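PDB 4OM9: serine protease pet from Escherichia coli, which acts as a secreted serine protease and enterotoxin of the autotransporter type, probably cleaving the cytoskeletal protein alpha-fodrin in host cells. Local coordinates for residues Leu783-Asp787 with Tyr958-Leu962; Ser197-Thr203 with Asn234-Thr240; Gln167-Leu171 with Ile525-Thr529. All blocks are in the same frame, centred on the assembly; numbering follows the deposited sequence.

Interaction 1. Residues Leu783-Asp787 with Tyr958-Leu962; sequences LDGFD and YKAFL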
ATOM      1  N   LEU A 783     -36.291  10.285 -17.837  1.00137.04           N
ATOM      2  CA  LEU A 783     -35.326  10.752 -18.829  1.00137.12           C
ATOM      3  C   LEU A 783     -35.875  10.759 -20.264  1.00136.43           C
ATOM      4  O   LEU A 783     -35.202  11.242 -21.166  1.00136.53           O
ATOM      5  CB  LEU A 783     -34.051   9.901 -18.779  1.00137.68           C
ATOM      6  CG  LEU A 783     -34.003   8.713 -17.820  1.00138.03           C
ATOM      7  CD1 LEU A 783     -33.284   7.541 -18.456  1.00138.14           C
ATOM      8  CD2 LEU A 783     -33.311   9.121 -16.538  1.00138.88           C
ATOM      9  N   ASP A 784     -37.084  10.230 -20.467  1.00158.40           N
ATOM     10  CA  ASP A 784     -37.708  10.134 -21.801  1.00155.52           C
ATOM     11  C   ASP A 784     -36.843   9.338 -22.785  1.00159.51           C
ATOM     12  O   ASP A 784     -37.151   8.189 -23.108  1.00160.15           O
ATOM     13  CB  ASP A 784     -38.007  11.527 -22.362  1.00156.22           C
ATOM     14  CG  ASP A 784     -38.937  12.326 -21.469  1.00158.20           C
ATOM     15  OD1 ASP A 784     -38.675  12.405 -20.250  1.00153.98           O
ATOM     16  OD2 ASP A 784     -39.928  12.878 -21.988  1.00157.25           O
ATOM     17  N   GLY A 785     -35.784   9.961 -23.289  1.00135.84           N
ATOM     18  CA  GLY A 785     -34.666   9.213 -23.829  1.00136.27           C
ATOM     19  C   GLY A 785     -33.729   9.125 -22.642  1.00136.84           C
ATOM     20  O   GLY A 785     -34.078   8.512 -21.636  1.00136.88           O
ATOM     21  N   PHE A 786     -32.540   9.704 -22.739  1.00173.27           N
ATOM     22  CA  PHE A 786     -31.906  10.058 -23.998  1.00171.57           C
ATOM     23  C   PHE A 786     -30.431   9.623 -24.181  1.00167.85           C
ATOM     24  O   PHE A 786     -29.782  10.170 -25.044  1.00165.60           O
ATOM     25  CB  PHE A 786     -31.955  11.569 -24.210  1.00164.72           C
ATOM     26  CG  PHE A 786     -33.333  12.129 -24.374  1.00170.37           C
ATOM     27  CD1 PHE A 786     -34.014  11.996 -25.570  1.00176.47           C
ATOM     28  CD2 PHE A 786     -33.935  12.817 -23.340  1.00172.75           C
ATOM     29  CE1 PHE A 786     -35.282  12.522 -25.719  1.00176.98           C
ATOM     30  CE2 PHE A 786     -35.201  13.342 -23.483  1.00173.53           C
ATOM     31  CZ  PHE A 786     -35.876  13.195 -24.674  1.00175.74           C
ATOM     32  N   ASP A 787     -29.833   8.743 -23.377  1.00 91.02           N
ATOM     33  CA  ASP A 787     -30.227   8.357 -22.036  1.00 91.70           C
ATOM     34  C   ASP A 787     -29.731   9.402 -21.039  1.00 86.71           C
ATOM     35  O   ASP A 787     -28.934   9.097 -20.172  1.00 79.20           O
ATOM     36  CB  ASP A 787     -29.668   6.974 -21.700  1.00 95.79           C
ATOM     37  CG  ASP A 787     -28.251   6.778 -22.214  1.00 88.63           C
ATOM     38  OD1 ASP A 787     -27.504   7.777 -22.320  1.00 85.36           O
ATOM     39  OD2 ASP A 787     -27.885   5.625 -22.516  1.00 89.41           O
ATOM     40  N   TYR A 958     -40.699  11.944 -24.827  1.00136.62           N
ATOM     41  CA  TYR A 958     -40.735  12.956 -25.878  1.00143.74           C
ATOM     42  C   TYR A 958     -40.130  12.438 -27.176  1.00146.27           C
ATOM     43  O   TYR A 958     -40.655  12.682 -28.260  1.00147.80           O
ATOM     44  CB  TYR A 958     -39.990  14.218 -25.443  1.00143.40           C
ATOM     45  CG  TYR A 958     -40.701  15.058 -24.407  1.00135.68           C
ATOM     46  CD1 TYR A 958     -41.937  14.685 -23.899  1.00134.18           C
ATOM     47  CD2 TYR A 958     -40.135  16.235 -23.946  1.00132.32           C
ATOM     48  CE1 TYR A 958     -42.582  15.463 -22.951  1.00130.16           C
ATOM     49  CE2 TYR A 958     -40.769  17.017 -23.006  1.00133.11           C
ATOM     50  CZ  TYR A 958     -41.991  16.630 -22.510  1.00124.31           C
ATOM     51  OH  TYR A 958     -42.613  17.418 -21.571  1.00112.58           O
ATOM     52  N   LYS A 959     -39.015  11.727 -27.047  1.00128.34           N
ATOM     53  CA  LYS A 959     -38.265  11.197 -28.181  1.00129.66           C
ATOM     54  C   LYS A 959     -39.126  10.339 -29.109  1.00135.82           C
ATOM     55  O   LYS A 959     -38.923   9.130 -29.224  1.00140.01           O
ATOM     56  CB  LYS A 959     -37.073  10.384 -27.670  1.00125.30           C
ATOM     57  CG  LYS A 959     -36.021  10.033 -28.706  1.00126.83           C
ATOM     58  CD  LYS A 959     -34.895   9.251 -28.054  1.00122.98           C
ATOM     59  CE  LYS A 959     -34.202   8.339 -29.042  1.00128.81           C
ATOM     60  NZ  LYS A 959     -35.159   7.405 -29.700  1.00130.91           N
ATOM     61  N   ALA A 960     -40.096  10.972 -29.758  1.00119.80           N
ATOM     62  CA  ALA A 960     -40.899  10.311 -30.778  1.00123.69           C
ATOM     63  C   ALA A 960     -40.470  10.807 -32.154  1.00128.73           C
ATOM     64  O   ALA A 960     -41.173  10.611 -33.148  1.00125.45           O
ATOM     65  CB  ALA A 960     -42.380  10.567 -30.549  1.00116.82           C
ATOM     66  N   PHE A 961     -39.310  11.460 -32.196  1.00169.47           N
ATOM     67  CA  PHE A 961     -38.813  12.078 -33.420  1.00171.45           C
ATOM     68  C   PHE A 961     -37.299  11.907 -33.596  1.00172.24           C
ATOM     69  O   PHE A 961     -36.622  12.829 -34.051  1.00172.95           O
ATOM     70  CB  PHE A 961     -39.162  13.573 -33.439  1.00166.77           C
ATOM     71  CG  PHE A 961     -40.308  13.949 -32.537  1.00165.01           C
ATOM     72  CD1 PHE A 961     -41.621  13.773 -32.946  1.00165.35           C
ATOM     73  CD2 PHE A 961     -40.072  14.484 -31.280  1.00159.44           C
ATOM     74  CE1 PHE A 961     -42.674  14.117 -32.116  1.00160.30           C
ATOM     75  CE2 PHE A 961     -41.122  14.832 -30.448  1.00154.70           C
ATOM     76  CZ  PHE A 961     -42.424  14.648 -30.867  1.00155.47           C
ATOM     77  N   LEU A 962     -36.767  10.740 -33.237  1.00136.47           N
ATOM     78  CA  LEU A 962     -35.337  10.479 -33.421  1.00137.06           C
ATOM     79  C   LEU A 962     -35.026  10.200 -34.889  1.00138.08           C
ATOM     80  O   LEU A 962     -34.086  10.762 -35.454  1.00132.67           O
ATOM     81  CB  LEU A 962     -34.866   9.302 -32.556  1.00135.23           C
ATOM     82  CG  LEU A 962     -33.364   8.985 -32.637  1.00131.30           C
ATOM     83  CD1 LEU A 962     -32.538   9.967 -31.811  1.00121.98           C
ATOM     84  CD2 LEU A 962     -33.054   7.541 -32.247  1.00124.25           C
TER

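Interaction 2. Residues Ser197-Thr203 with Asn234-Thr240; sequences SYFTNLT and NGKTQKT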
ATOM      1  N   SER A 197      32.518  -7.435 -12.833  1.00 44.46           N
ATOM      2  CA  SER A 197      33.391  -6.298 -13.129  1.00 48.19           C
ATOM      3  C   SER A 197      32.670  -4.941 -13.105  1.00 44.40           C
ATOM      4  O   SER A 197      33.313  -3.906 -13.120  1.00 46.09           O
ATOM      5  CB  SER A 197      34.079  -6.486 -14.490  1.00 47.08           C
ATOM      6  OG  SER A 197      33.147  -6.443 -15.555  1.00 52.68           O
ATOM      7  N   TYR A 198      31.346  -4.938 -13.049  1.00 43.60           N
ATOM      8  CA  TYR A 198      30.617  -3.670 -12.991  1.00 46.28           C
ATOM      9  C   TYR A 198      30.050  -3.451 -11.590  1.00 51.08           C
ATOM     10  O   TYR A 198      30.260  -2.401 -10.967  1.00 46.50           O
ATOM     11  CB  TYR A 198      29.498  -3.636 -14.035  1.00 47.60           C
ATOM     12  CG  TYR A 198      29.959  -3.332 -15.458  1.00 53.62           C
ATOM     13  CD1 TYR A 198      31.067  -3.971 -16.012  1.00 59.82           C
ATOM     14  CD2 TYR A 198      29.273  -2.421 -16.248  1.00 62.87           C
ATOM     15  CE1 TYR A 198      31.487  -3.695 -17.311  1.00 62.06           C
ATOM     16  CE2 TYR A 198      29.678  -2.139 -17.552  1.00 65.75           C
ATOM     17  CZ  TYR A 198      30.784  -2.779 -18.079  1.00 73.22           C
ATOM     18  OH  TYR A 198      31.186  -2.499 -19.372  1.00 79.26           O
ATOM     19  N   PHE A 199      29.322  -4.445 -11.095  1.00 44.41           N
ATOM     20  CA  PHE A 199      28.790  -4.364  -9.753  1.00 41.35           C
ATOM     21  C   PHE A 199      29.792  -5.020  -8.824  1.00 37.99           C
ATOM     22  O   PHE A 199      29.716  -6.215  -8.535  1.00 35.58           O
ATOM     23  CB  PHE A 199      27.430  -5.028  -9.657  1.00 39.11           C
ATOM     24  CG  PHE A 199      26.699  -4.687  -8.415  1.00 35.31           C
ATOM     25  CD1 PHE A 199      26.046  -3.470  -8.302  1.00 37.94           C
ATOM     26  CD2 PHE A 199      26.664  -5.573  -7.348  1.00 33.20           C
ATOM     27  CE1 PHE A 199      25.355  -3.141  -7.145  1.00 38.18           C
ATOM     28  CE2 PHE A 199      25.969  -5.250  -6.185  1.00 33.69           C
ATOM     29  CZ  PHE A 199      25.316  -4.025  -6.088  1.00 36.15           C
ATOM     30  N   THR A 200      30.751  -4.224  -8.383  1.00 35.88           N
ATOM     31  CA  THR A 200      31.974  -4.777  -7.844  1.00 37.28           C
ATOM     32  C   THR A 200      32.175  -4.348  -6.414  1.00 35.64           C
ATOM     33  O   THR A 200      32.388  -3.170  -6.099  1.00 33.53           O
ATOM     34  CB  THR A 200      33.199  -4.368  -8.690  1.00 40.89           C
ATOM     35  OG1 THR A 200      32.921  -4.595 -10.079  1.00 40.42           O
ATOM     36  CG2 THR A 200      34.406  -5.181  -8.294  1.00 35.26           C
ATOM     37  N   ASN A 201      32.052  -5.338  -5.551  1.00 35.35           N
ATOM     38  CA  ASN A 201      32.347  -5.191  -4.160  1.00 35.79           C
ATOM     39  C   ASN A 201      33.471  -6.168  -3.818  1.00 36.45           C
ATOM     40  O   ASN A 201      33.237  -7.362  -3.700  1.00 36.19           O
ATOM     41  CB  ASN A 201      31.091  -5.457  -3.338  1.00 35.12           C
ATOM     42  CG  ASN A 201      31.299  -5.208  -1.866  1.00 33.44           C
ATOM     43  OD1 ASN A 201      32.403  -4.866  -1.433  1.00 31.29           O
ATOM     44  ND2 ASN A 201      30.226  -5.353  -1.085  1.00 29.24           N
ATOM     45  N   LEU A 202      34.692  -5.662  -3.697  1.00 32.34           N
ATOM     46  CA  LEU A 202      35.827  -6.528  -3.448  1.00 36.68           C
ATOM     47  C   LEU A 202      35.893  -6.932  -1.973  1.00 35.41           C
ATOM     48  O   LEU A 202      35.471  -6.182  -1.085  1.00 31.09           O
ATOM     49  CB  LEU A 202      37.132  -5.853  -3.870  1.00 36.00           C
ATOM     50  CG  LEU A 202      37.178  -5.332  -5.312  1.00 40.08           C
ATOM     51  CD1 LEU A 202      38.445  -4.537  -5.523  1.00 38.34           C
ATOM     52  CD2 LEU A 202      37.059  -6.459  -6.333  1.00 34.22           C
ATOM     53  N   THR A 203      36.444  -8.114  -1.725  1.00 36.69           N
ATOM     54  CA  THR A 203      36.545  -8.633  -0.375  1.00 33.80           C
ATOM     55  C   THR A 203      37.634  -7.932   0.429  1.00 36.27           C
ATOM     56  O   THR A 203      38.735  -7.689  -0.061  1.00 41.46           O
ATOM     57  CB  THR A 203      36.815 -10.136  -0.411  1.00 34.67           C
ATOM     58  OG1 THR A 203      35.901 -10.751  -1.329  1.00 35.95           O
ATOM     59  CG2 THR A 203      36.657 -10.762   0.973  1.00 32.06           C
ATOM     60  N   ASN A 234      44.255  -8.081  -6.144  1.00 58.31           N
ATOM     61  CA  ASN A 234      44.071  -6.702  -5.687  1.00 59.38           C
ATOM     62  C   ASN A 234      42.816  -5.954  -6.174  1.00 58.25           C
ATOM     63  O   ASN A 234      41.992  -5.526  -5.368  1.00 65.70           O
ATOM     64  CB  ASN A 234      45.302  -5.891  -6.082  1.00 61.77           C
ATOM     65  CG  ASN A 234      46.564  -6.410  -5.437  1.00 63.79           C
ATOM     66  OD1 ASN A 234      46.867  -6.074  -4.294  1.00 65.45           O
ATOM     67  ND2 ASN A 234      47.306  -7.239  -6.165  1.00 61.54           N
ATOM     68  N   GLY A 235      42.686  -5.772  -7.486  1.00 47.74           N
ATOM     69  CA  GLY A 235      41.591  -4.988  -8.045  1.00 41.00           C
ATOM     70  C   GLY A 235      40.458  -5.833  -8.599  1.00 41.88           C
ATOM     71  O   GLY A 235      39.981  -6.756  -7.951  1.00 39.41           O
ATOM     72  N   LYS A 236      40.031  -5.506  -9.807  1.00 38.37           N
ATOM     73  CA  LYS A 236      38.923  -6.184 -10.484  1.00 41.90           C
ATOM     74  C   LYS A 236      39.000  -7.713 -10.466  1.00 43.94           C
ATOM     75  O   LYS A 236      37.982  -8.389 -10.330  1.00 39.96           O
ATOM     76  CB  LYS A 236      38.856  -5.710 -11.948  1.00 43.15           C
ATOM     77  CG  LYS A 236      37.561  -5.044 -12.359  1.00 46.69           C
ATOM     78  CD  LYS A 236      37.081  -4.045 -11.311  1.00 46.70           C
ATOM     79  CE  LYS A 236      35.985  -3.119 -11.876  1.00 47.84           C
ATOM     80  NZ  LYS A 236      35.103  -2.494 -10.826  1.00 38.11           N
ATOM     81  N   THR A 237      40.201  -8.257 -10.643  1.00 43.99           N
ATOM     82  CA  THR A 237      40.343  -9.698 -10.814  1.00 42.83           C
ATOM     83  C   THR A 237      40.640 -10.426  -9.503  1.00 41.70           C
ATOM     84  O   THR A 237      40.822 -11.641  -9.506  1.00 39.32           O
ATOM     85  CB  THR A 237      41.450 -10.028 -11.802  1.00 45.47           C
ATOM     86  OG1 THR A 237      42.673  -9.508 -11.289  1.00 45.62           O
ATOM     87  CG2 THR A 237      41.161  -9.409 -13.187  1.00 43.66           C
ATOM     88  N   GLN A 238      40.695  -9.669  -8.405  1.00 45.09           N
ATOM     89  CA  GLN A 238      40.851 -10.224  -7.059  1.00 42.71           C
ATOM     90  C   GLN A 238      40.049 -11.506  -6.938  1.00 40.84           C
ATOM     91  O   GLN A 238      38.898 -11.574  -7.364  1.00 43.53           O
ATOM     92  CB  GLN A 238      40.393  -9.222  -5.996  1.00 41.32           C
ATOM     93  CG  GLN A 238      40.523  -9.717  -4.551  1.00 38.17           C
ATOM     94  CD  GLN A 238      39.532  -9.037  -3.605  1.00 39.53           C
ATOM     95  OE1 GLN A 238      38.324  -9.226  -3.731  1.00 35.71           O
ATOM     96  NE2 GLN A 238      40.038  -8.233  -2.670  1.00 35.77           N
ATOM     97  N   LYS A 239      40.679 -12.541  -6.412  1.00 35.37           N
ATOM     98  CA  LYS A 239      40.001 -13.795  -6.211  1.00 34.32           C
ATOM     99  C   LYS A 239      39.621 -13.925  -4.734  1.00 32.18           C
ATOM    100  O   LYS A 239      40.361 -13.464  -3.843  1.00 32.27           O
ATOM    101  CB  LYS A 239      40.897 -14.955  -6.650  1.00 35.12           C
ATOM    102  CG  LYS A 239      41.325 -14.940  -8.116  1.00 37.37           C
ATOM    103  CD  LYS A 239      40.197 -15.476  -9.009  1.00 43.47           C
ATOM    104  CE  LYS A 239      40.560 -15.559 -10.492  1.00 36.84           C
ATOM    105  NZ  LYS A 239      40.869 -14.233 -11.079  1.00 41.81           N
ATOM    106  N   THR A 240      38.486 -14.561  -4.461  1.00 31.53           N
ATOM    107  CA  THR A 240      38.135 -14.880  -3.082  1.00 33.33           C
ATOM    108  C   THR A 240      37.972 -16.385  -2.874  1.00 31.78           C
ATOM    109  O   THR A 240      37.413 -17.086  -3.710  1.00 31.33           O
ATOM    110  CB  THR A 240      36.843 -14.160  -2.656  1.00 29.85           C
ATOM    111  OG1 THR A 240      37.025 -12.748  -2.800  1.00 32.68           O
ATOM    112  CG2 THR A 240      36.522 -14.472  -1.211  1.00 29.05           C
TER

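Interaction 3. Residues Gln167-Leu171 with Ile525-Thr529; sequences QADLL and IFRTT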
ATOM      1  N   GLN A 167      30.311  -2.385  10.904  1.00 38.40           N
ATOM      2  CA  GLN A 167      29.072  -1.590  10.972  1.00 41.49           C
ATOM      3  C   GLN A 167      27.898  -2.267  10.264  1.00 38.57           C
ATOM      4  O   GLN A 167      27.961  -2.561   9.076  1.00 36.06           O
ATOM      5  CB  GLN A 167      29.282  -0.202  10.356  1.00 38.77           C
ATOM      6  CG  GLN A 167      30.250   0.673  11.118  1.00 45.08           C
ATOM      7  CD  GLN A 167      29.860   0.837  12.586  1.00 46.40           C
ATOM      8  OE1 GLN A 167      28.811   1.417  12.911  1.00 46.26           O
ATOM      9  NE2 GLN A 167      30.702   0.316  13.479  1.00 44.78           N
ATOM     10  N   ALA A 168      26.821  -2.482  11.001  1.00 29.72           N
ATOM     11  CA  ALA A 168      25.616  -3.113  10.475  1.00 30.17           C
ATOM     12  C   ALA A 168      24.967  -2.268   9.374  1.00 31.45           C
ATOM     13  O   ALA A 168      24.492  -2.808   8.361  1.00 30.83           O
ATOM     14  CB  ALA A 168      24.609  -3.378  11.633  1.00 29.46           C
ATOM     15  N   ASP A 169      24.938  -0.947   9.567  1.00 33.19           N
ATOM     16  CA  ASP A 169      24.433  -0.044   8.524  1.00 32.10           C
ATOM     17  C   ASP A 169      25.169  -0.263   7.184  1.00 29.46           C
ATOM     18  O   ASP A 169      24.596  -0.130   6.101  1.00 31.17           O
ATOM     19  CB  ASP A 169      24.591   1.417   8.946  1.00 34.47           C
ATOM     20  CG  ASP A 169      23.774   1.781  10.174  1.00 37.22           C
ATOM     21  OD1 ASP A 169      22.676   1.221  10.375  1.00 35.44           O
ATOM     22  OD2 ASP A 169      24.247   2.644  10.942  1.00 41.80           O
ATOM     23  N   LEU A 170      26.451  -0.588   7.261  1.00 32.75           N
ATOM     24  CA  LEU A 170      27.273  -0.685   6.055  1.00 33.30           C
ATOM     25  C   LEU A 170      27.339  -2.095   5.489  1.00 30.53           C
ATOM     26  O   LEU A 170      28.139  -2.378   4.602  1.00 31.50           O
ATOM     27  CB  LEU A 170      28.677  -0.178   6.349  1.00 35.48           C
ATOM     28  CG  LEU A 170      28.688   1.290   6.742  1.00 34.01           C
ATOM     29  CD1 LEU A 170      30.086   1.712   7.141  1.00 34.89           C
ATOM     30  CD2 LEU A 170      28.182   2.121   5.556  1.00 35.82           C
ATOM     31  N   LEU A 171      26.511  -2.988   6.005  1.00 27.16           N
ATOM     32  CA  LEU A 171      26.441  -4.330   5.450  1.00 27.70           C
ATOM     33  C   LEU A 171      26.259  -4.251   3.932  1.00 26.70           C
ATOM     34  O   LEU A 171      25.268  -3.715   3.446  1.00 26.81           O
ATOM     35  CB  LEU A 171      25.308  -5.136   6.099  1.00 25.59           C
ATOM     36  CG  LEU A 171      25.340  -6.631   5.780  1.00 28.25           C
ATOM     37  CD1 LEU A 171      26.425  -7.373   6.600  1.00 25.91           C
ATOM     38  CD2 LEU A 171      23.978  -7.246   5.961  1.00 25.10           C
ATOM     39  N   ILE A 525      20.866   3.103   4.801  1.00 33.78           N
ATOM     40  CA  ILE A 525      21.633   4.326   4.923  1.00 36.66           C
ATOM     41  C   ILE A 525      23.068   3.946   5.247  1.00 38.19           C
ATOM     42  O   ILE A 525      23.376   2.773   5.417  1.00 40.42           O
ATOM     43  CB  ILE A 525      21.066   5.248   6.003  1.00 40.28           C
ATOM     44  CG1 ILE A 525      21.274   4.632   7.393  1.00 39.88           C
ATOM     45  CG2 ILE A 525      19.574   5.539   5.738  1.00 36.00           C
ATOM     46  CD1 ILE A 525      20.590   5.421   8.493  1.00 42.81           C
ATOM     47  N   PHE A 526      23.941   4.938   5.326  1.00 40.92           N
ATOM     48  CA  PHE A 526      25.346   4.692   5.582  1.00 41.10           C
ATOM     49  C   PHE A 526      25.645   4.699   7.075  1.00 42.37           C
ATOM     50  O   PHE A 526      26.570   4.015   7.526  1.00 38.79           O
ATOM     51  CB  PHE A 526      26.198   5.736   4.877  1.00 41.65           C
ATOM     52  CG  PHE A 526      25.848   5.927   3.426  1.00 44.17           C
ATOM     53  CD1 PHE A 526      26.055   4.903   2.507  1.00 40.87           C
ATOM     54  CD2 PHE A 526      25.340   7.136   2.976  1.00 40.95           C
ATOM     55  CE1 PHE A 526      25.743   5.069   1.180  1.00 40.84           C
ATOM     56  CE2 PHE A 526      25.030   7.309   1.658  1.00 44.19           C
ATOM     57  CZ  PHE A 526      25.231   6.271   0.755  1.00 46.01           C
ATOM     58  N   ARG A 527      24.854   5.466   7.837  1.00 36.54           N
ATOM     59  CA  ARG A 527      25.106   5.678   9.267  1.00 38.85           C
ATOM     60  C   ARG A 527      23.876   6.295   9.946  1.00 39.66           C
ATOM     61  O   ARG A 527      23.342   7.294   9.461  1.00 36.51           O
ATOM     62  CB  ARG A 527      26.339   6.577   9.452  1.00 41.52           C
ATOM     63  CG  ARG A 527      26.788   6.772  10.897  1.00 40.25           C
ATOM     64  CD  ARG A 527      27.967   7.746  10.997  1.00 47.04           C
ATOM     65  NE  ARG A 527      27.611   9.113  10.609  1.00 53.06           N
ATOM     66  CZ  ARG A 527      28.478  10.028  10.172  1.00 49.23           C
ATOM     67  NH1 ARG A 527      29.768   9.732  10.055  1.00 47.97           N
ATOM     68  NH2 ARG A 527      28.057  11.242   9.848  1.00 46.96           N
ATOM     69  N   THR A 528      23.414   5.720  11.056  1.00 42.31           N
ATOM     70  CA  THR A 528      22.167   6.232  11.629  1.00 45.65           C
ATOM     71  C   THR A 528      22.433   7.273  12.715  1.00 41.12           C
ATOM     72  O   THR A 528      21.628   8.169  12.888  1.00 40.94           O
ATOM     73  CB  THR A 528      21.219   5.093  12.167  1.00 40.52           C
ATOM     74  OG1 THR A 528      20.733   5.410  13.483  1.00 45.05           O
ATOM     75  CG2 THR A 528      21.871   3.768  12.192  1.00 32.58           C
ATOM     76  N   THR A 529      23.572   7.198  13.403  1.00 55.61           N
ATOM     77  CA  THR A 529      23.983   8.308  14.275  1.00 59.64           C
ATOM     78  C   THR A 529      24.530   9.480  13.455  1.00 58.41           C
ATOM     79  O   THR A 529      25.246   9.290  12.466  1.00 57.43           O
ATOM     80  CB  THR A 529      25.049   7.892  15.312  1.00 61.36           C
ATOM     81  OG1 THR A 529      26.189   7.334  14.645  1.00 65.45           O
ATOM     82  CG2 THR A 529      24.476   6.875  16.286  1.00 63.12           C
TER

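Interaction 1. Residues Leu783-Asp787 with Tyr958-Leu962
D784 reaches across to 958-962 with chi1 at m, so that OD2 lies 3.1 Å from Y958 N and accepts a hydrogen bond from it; D945 OD2 accepts one from the same amide. Aspartate suits because its carboxylate is an acceptor on a short side chain, and the backbones are close (D784 CA to Y958 CA 5.8 Å). Y958, also m, brings one ring face under the same oxygen, D784 OD2 lying 3.3 Å from Y958 CD1. F786 (m) sets off sideways, but its ring comes close to 958-962: F786 CE1 lies 3.4 Å from K959 CB, and F786 CZ 4.3 Å from Y958 CB at the ring edge. K959 offers methylenes, then leads its amine away (t, t, t, m). G785 suits because a beta carbon would clash with F786 CD1. A carboxylate-to-amide bond beside an aromatic ring on lysine methylenes makes a small mixed polar and apolar contact between the loop joining strands 747-755 and 788-791 and the chain near its C-terminal end.

Interaction 2. Residues Ser197-Thr203 with Asn234-Thr240
Three hydrogen-bonding arrangements join these segments, and the strongest set belongs to Q238. Its extended side chain (t, t) presents the carboxamide to the backbone of T203: T203 N donates to Q238 OE1 at 3.0 Å, and Q238 NE2 donates to T203 O, also at 3.0 Å. Glutamine fits because one amide group can both accept and donate, as a neighbouring strand would. A hydroxyl pair follows, T203 OG1 lying 2.7 Å from T240 OG1, where strand 239-244 begins. The third is weak: K236 NZ donates to T200 OG1 at 3.1 Å. T200 OG1 is also hydrogen-bonded to D196 O, and the lysine charge is met by a salt bridge to D4.

L202 makes van der Waals contact with backbone carbonyls, its CD2 lying 3.4 Å from G235 O and its CD1 3.7 Å from N234 O, so the leucine fills the space beside the type I turn G235-Q238. That turn is closed by Q238 N donating to G235 O at 3.0 Å, and it leads Q238 back toward T203. One glutamine carboxamide and a threonine hydroxyl pair do the work of strand pairing, joining an irregular loop to the start of a strand in the protease domain.

Interaction 3. Residues Gln167-Leu171 with Ile525-Thr529
D169 lays its side chain along the backbone of F526, R527 and T528, with CB 3.6 Å from F526 O and OD2 3.6 Å from R527 CA. The same OD2 accepts a weak hydrogen bond from T528 N at 3.2 Å and lies 2.9 Å from T528 CG2. A short acidic side chain suits this spot, since it can meet a main-chain NH; D169 OD1 also has a long, weak ion pair with K627. D169 O and I525 O approach to 3.2 Å, but both are acceptors and do not bond; D169 O is instead bonded to Q18 NE2.

L170 CD2 packs against F526 CB at 4.2 Å, an apolar contact, and sits tightly, at 3.2 Å, against the carbonyl F526 O. The phenylalanine turns its CA-to-CB bond away from this segment, and its side chain packs on W543 and I547 of helix 543-550 and on A10 and L14 of helix 10-17. R527 also points away and pairs with D542.

D169 and L170 are the two central residues of the type I turn A168-L171, closed by L171 N donating to A168 O at 3.1 Å. A turn of the chymotrypsin-like protease domain is docked on the excursion that leaves the beta-helix between strands 514-520 and 576-583, an interdomain contact joining the protease head to the beta-helical stalk of this autotransporter passenger.

Interactions 2 and 3 sit in the protease end, their centres 22 Å apart, while interaction 1 lies far along the beta-helix, about 78 Å from interaction 2 and 71 Å from interaction 3 between centres. Interaction 2 joins two parts of the protease domain, interaction 3 ties that domain to a loop from the beta-helix, and interaction 1 joins two loops toward the C-terminal end of the stalk. Both contacts at the protease end are partly buried, whereas interaction 1 is at the surface. Interaction 2 has the richest hydrogen bonding and covers 411 Å²; interactions 1 and 3 cover about half as much, each with one aspartate-to-amide hydrogen bond, weak in interaction 3, beside some apolar packing.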